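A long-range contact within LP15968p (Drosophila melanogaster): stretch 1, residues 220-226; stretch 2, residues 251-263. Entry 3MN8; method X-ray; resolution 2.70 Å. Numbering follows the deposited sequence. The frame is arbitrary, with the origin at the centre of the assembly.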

# COMPACT_ATOMS: atom_id res chain seq x y z
N ALA A 220 -17.79 -3.52 0.39
CA ALA A 220 -17.84 -4.35 1.58
C ALA A 220 -16.89 -3.77 2.60
O ALA A 220 -16.25 -2.76 2.34
CB ALA A 220 -17.46 -5.80 1.24
N VAL A 221 -16.82 -4.40 3.77
CA VAL A 221 -15.98 -3.93 4.86
C VAL A 221 -15.09 -5.07 5.36
O VAL A 221 -15.51 -5.89 6.16
CB VAL A 221 -16.83 -3.43 6.04
CG1 VAL A 221 -15.97 -2.58 6.96
CG2 VAL A 221 -18.03 -2.63 5.54
N VAL A 222 -13.84 -5.10 4.88
CA VAL A 222 -12.96 -6.23 5.15
C VAL A 222 -11.52 -5.97 4.70
O VAL A 222 -11.27 -5.19 3.78
CB VAL A 222 -13.47 -7.52 4.43
CG1 VAL A 222 -13.32 -7.38 2.91
CG2 VAL A 222 -12.76 -8.80 4.94
N ALA A 223 -10.58 -6.65 5.36
CA ALA A 223 -9.18 -6.55 5.03
C ALA A 223 -8.73 -7.81 4.29
O ALA A 223 -8.68 -8.91 4.87
CB ALA A 223 -8.37 -6.34 6.31
N SER A 224 -8.42 -7.64 3.00
CA SER A 224 -8.11 -8.73 2.08
C SER A 224 -6.65 -8.73 1.67
O SER A 224 -6.07 -7.67 1.43
CB SER A 224 -8.99 -8.62 0.83
OG SER A 224 -8.78 -9.70 -0.08
N TYR A 225 -6.07 -9.91 1.55
CA TYR A 225 -4.64 -10.05 1.27
C TYR A 225 -4.44 -11.15 0.25
O TYR A 225 -5.34 -11.95 0.02
CB TYR A 225 -3.89 -10.41 2.56
CG TYR A 225 -4.49 -11.59 3.31
CD1 TYR A 225 -5.57 -11.41 4.17
CD2 TYR A 225 -3.98 -12.86 3.17
CE1 TYR A 225 -6.12 -12.48 4.87
CE2 TYR A 225 -4.52 -13.93 3.85
CZ TYR A 225 -5.59 -13.73 4.70
OH TYR A 225 -6.13 -14.80 5.39
N PRO A 226 -3.24 -11.19 -0.36
CA PRO A 226 -2.84 -12.19 -1.37
C PRO A 226 -2.94 -13.66 -0.91
O PRO A 226 -2.91 -13.95 0.30
CB PRO A 226 -1.38 -11.82 -1.66
CG PRO A 226 -1.26 -10.38 -1.28
CD PRO A 226 -2.21 -10.17 -0.13
N LEU A 251 -0.85 -7.91 9.01
CA LEU A 251 -1.20 -6.65 8.38
C LEU A 251 -2.70 -6.45 8.33
O LEU A 251 -3.22 -5.45 8.81
CB LEU A 251 -0.62 -6.59 6.97
CG LEU A 251 0.91 -6.60 6.96
CD1 LEU A 251 1.45 -6.68 5.54
CD2 LEU A 251 1.46 -5.38 7.71
N ALA A 252 -3.39 -7.41 7.73
CA ALA A 252 -4.85 -7.36 7.64
C ALA A 252 -5.50 -7.18 9.01
O ALA A 252 -6.50 -6.45 9.14
CB ALA A 252 -5.38 -8.63 6.97
N HIS A 253 -4.96 -7.84 10.03
CA HIS A 253 -5.53 -7.77 11.37
C HIS A 253 -5.25 -6.43 12.00
O HIS A 253 -6.09 -5.90 12.73
CB HIS A 253 -5.01 -8.89 12.27
CG HIS A 253 -5.89 -10.10 12.30
ND1 HIS A 253 -5.44 -11.36 11.98
CD2 HIS A 253 -7.20 -10.24 12.62
CE1 HIS A 253 -6.43 -12.23 12.09
NE2 HIS A 253 -7.51 -11.57 12.48
N THR A 254 -4.06 -5.89 11.72
CA THR A 254 -3.72 -4.55 12.20
C THR A 254 -4.79 -3.53 11.82
O THR A 254 -5.19 -2.70 12.64
CB THR A 254 -2.39 -4.06 11.63
OG1 THR A 254 -1.36 -4.99 11.95
CG2 THR A 254 -2.06 -2.71 12.22
N TYR A 255 -5.25 -3.59 10.58
CA TYR A 255 -6.25 -2.64 10.10
C TYR A 255 -7.64 -2.97 10.68
O TYR A 255 -8.33 -2.10 11.22
CB TYR A 255 -6.30 -2.62 8.57
CG TYR A 255 -7.02 -1.41 8.02
CD1 TYR A 255 -8.41 -1.34 8.02
CD2 TYR A 255 -6.30 -0.32 7.52
CE1 TYR A 255 -9.08 -0.22 7.52
CE2 TYR A 255 -6.95 0.81 7.02
CZ TYR A 255 -8.35 0.85 7.03
OH TYR A 255 -9.01 1.95 6.54
N SER A 256 -8.04 -4.23 10.56
CA SER A 256 -9.37 -4.60 10.99
C SER A 256 -9.51 -4.46 12.50
O SER A 256 -10.48 -3.89 13.00
CB SER A 256 -9.69 -6.03 10.54
OG SER A 256 -11.04 -6.37 10.82
N ASP A 257 -8.53 -4.98 13.24
CA ASP A 257 -8.57 -4.94 14.70
C ASP A 257 -8.81 -3.50 15.17
O ASP A 257 -9.52 -3.27 16.15
CB ASP A 257 -7.27 -5.50 15.32
CG ASP A 257 -7.18 -7.03 15.25
OD1 ASP A 257 -8.07 -7.65 14.64
OD2 ASP A 257 -6.23 -7.62 15.82
N ASN A 258 -8.22 -2.54 14.47
CA ASN A 258 -8.35 -1.13 14.82
C ASN A 258 -9.56 -0.43 14.20
O ASN A 258 -9.70 0.79 14.32
CB ASN A 258 -7.07 -0.38 14.45
CG ASN A 258 -5.97 -0.59 15.47
OD1 ASN A 258 -5.97 0.03 16.54
ND2 ASN A 258 -5.02 -1.47 15.15
N HIS A 259 -10.43 -1.19 13.55
CA HIS A 259 -11.59 -0.64 12.87
C HIS A 259 -12.83 -1.18 13.54
O HIS A 259 -13.16 -2.35 13.40
CB HIS A 259 -11.57 -1.01 11.38
CG HIS A 259 -12.58 -0.27 10.55
ND1 HIS A 259 -13.94 -0.35 10.79
CD2 HIS A 259 -12.43 0.55 9.48
CE1 HIS A 259 -14.58 0.40 9.90
NE2 HIS A 259 -13.69 0.95 9.10
N PRO A 260 -13.53 -0.32 14.29
CA PRO A 260 -14.64 -0.71 15.17
C PRO A 260 -15.73 -1.54 14.49
O PRO A 260 -16.46 -2.25 15.18
CB PRO A 260 -15.24 0.64 15.59
CG PRO A 260 -14.13 1.61 15.45
CD PRO A 260 -13.32 1.14 14.27
N ILE A 261 -15.84 -1.45 13.17
CA ILE A 261 -16.93 -2.11 12.44
C ILE A 261 -16.44 -3.31 11.63
O ILE A 261 -17.08 -4.37 11.60
CB ILE A 261 -17.67 -1.12 11.51
CG1 ILE A 261 -18.50 -0.13 12.34
CG2 ILE A 261 -18.55 -1.86 10.49
CD1 ILE A 261 -19.09 0.99 11.53
N MET A 262 -15.30 -3.12 10.96
CA MET A 262 -14.61 -4.18 10.24
C MET A 262 -14.23 -5.34 11.16
O MET A 262 -14.37 -6.50 10.80
CB MET A 262 -13.36 -3.61 9.56
CG MET A 262 -12.64 -4.57 8.62
SD MET A 262 -11.30 -3.70 7.77
CE MET A 262 -12.23 -2.44 6.91
N ARG A 263 -13.75 -5.01 12.36
CA ARG A 263 -13.41 -5.99 13.39
C ARG A 263 -14.50 -7.03 13.63
O ARG A 263 -14.22 -8.11 14.15
CB ARG A 263 -13.10 -5.25 14.69
CG ARG A 263 -12.61 -6.10 15.83
CD ARG A 263 -12.15 -5.22 16.98
NE ARG A 263 -13.21 -4.33 17.47
CZ ARG A 263 -13.06 -3.03 17.70
NH1 ARG A 263 -11.90 -2.43 17.48
NH2 ARG A 263 -14.09 -2.31 18.15

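Strand 222-225 lies against helix 251-257, whose start lies earlier in the chain, and the two run nearly antiparallel: their N-to-C directions differ by 170°, and their axes approach to 7.8 Å. The segment that follows the helix carries the second stretch on past the beginning of the strand, so the contact has two centres. At one, the CA atoms of Ala 223 and Ala 252 are 5.1 Å apart; at the other, those of Val 221 and Met 262 are 5.6 Å apart. No hydrogen bond crosses between the stretches, and the 325 Å² buried between them, both sides summed, is held by van der Waals packing.

Alternation along the first stretch sorts its side chains. Val 221, Ala 223 and Tyr 225 direct their CA-to-CB bonds toward the second stretch, whereas those of Val 222 and Ser 224 point away. Ala 223 meets Ala 252 with CB to CB at 3.8 Å, and two methyl groups are small enough to let the backbones come this close. Ala 223 CB also lies 3.4 Å from Ala 252 O, a carbonyl already engaged within the helix as acceptor for Ser 256 N (3.1 Å). Two residues further along, Tyr 225 CD1 rests 4.0 Å from Ala 252 CB; the methyl sits oblique to the ring, and the contact is apolar.

Met 262 bridges the two centres. Its CA-to-CB bond points sideways, but the side chain, with chi1 and chi2 both t and chi3 m, reaches the first stretch through its sulfur and terminal methyl. Met 262 CE packs 3.7 Å from Val 221 CG1 and equally close, 3.7 Å, to the backbone atom Val 222 N, while Met 262 SD lies 4.2 Å from Ala 223 CB. One flexible thioether thus covers three successive residues, 221 to 223, including Val 222, whose CA-to-CB bond points away. Val 221, with chi1 t, places CG1 among several partners: beyond the methionine methyl, it lies 4.4 Å from Ile 261 CG2 and 4.4 Å from His 259 CE1, the last approach being oblique to the imidazole ring.

Bonds within the second stretch brace the segment after the helix. His 259 N donates to Ser 256 O (2.8 Å), and Arg 263 N to His 259 O (2.9 Å). The imidazole also takes part, His 259 ND1 accepting from Ile 261 N at 3.2 Å. Asn 258 ND2 donates to Thr 254 O (2.8 Å) and Arg 263 NH1 to Asp 257 O (2.9 Å), tying side chains to backbone carbonyls.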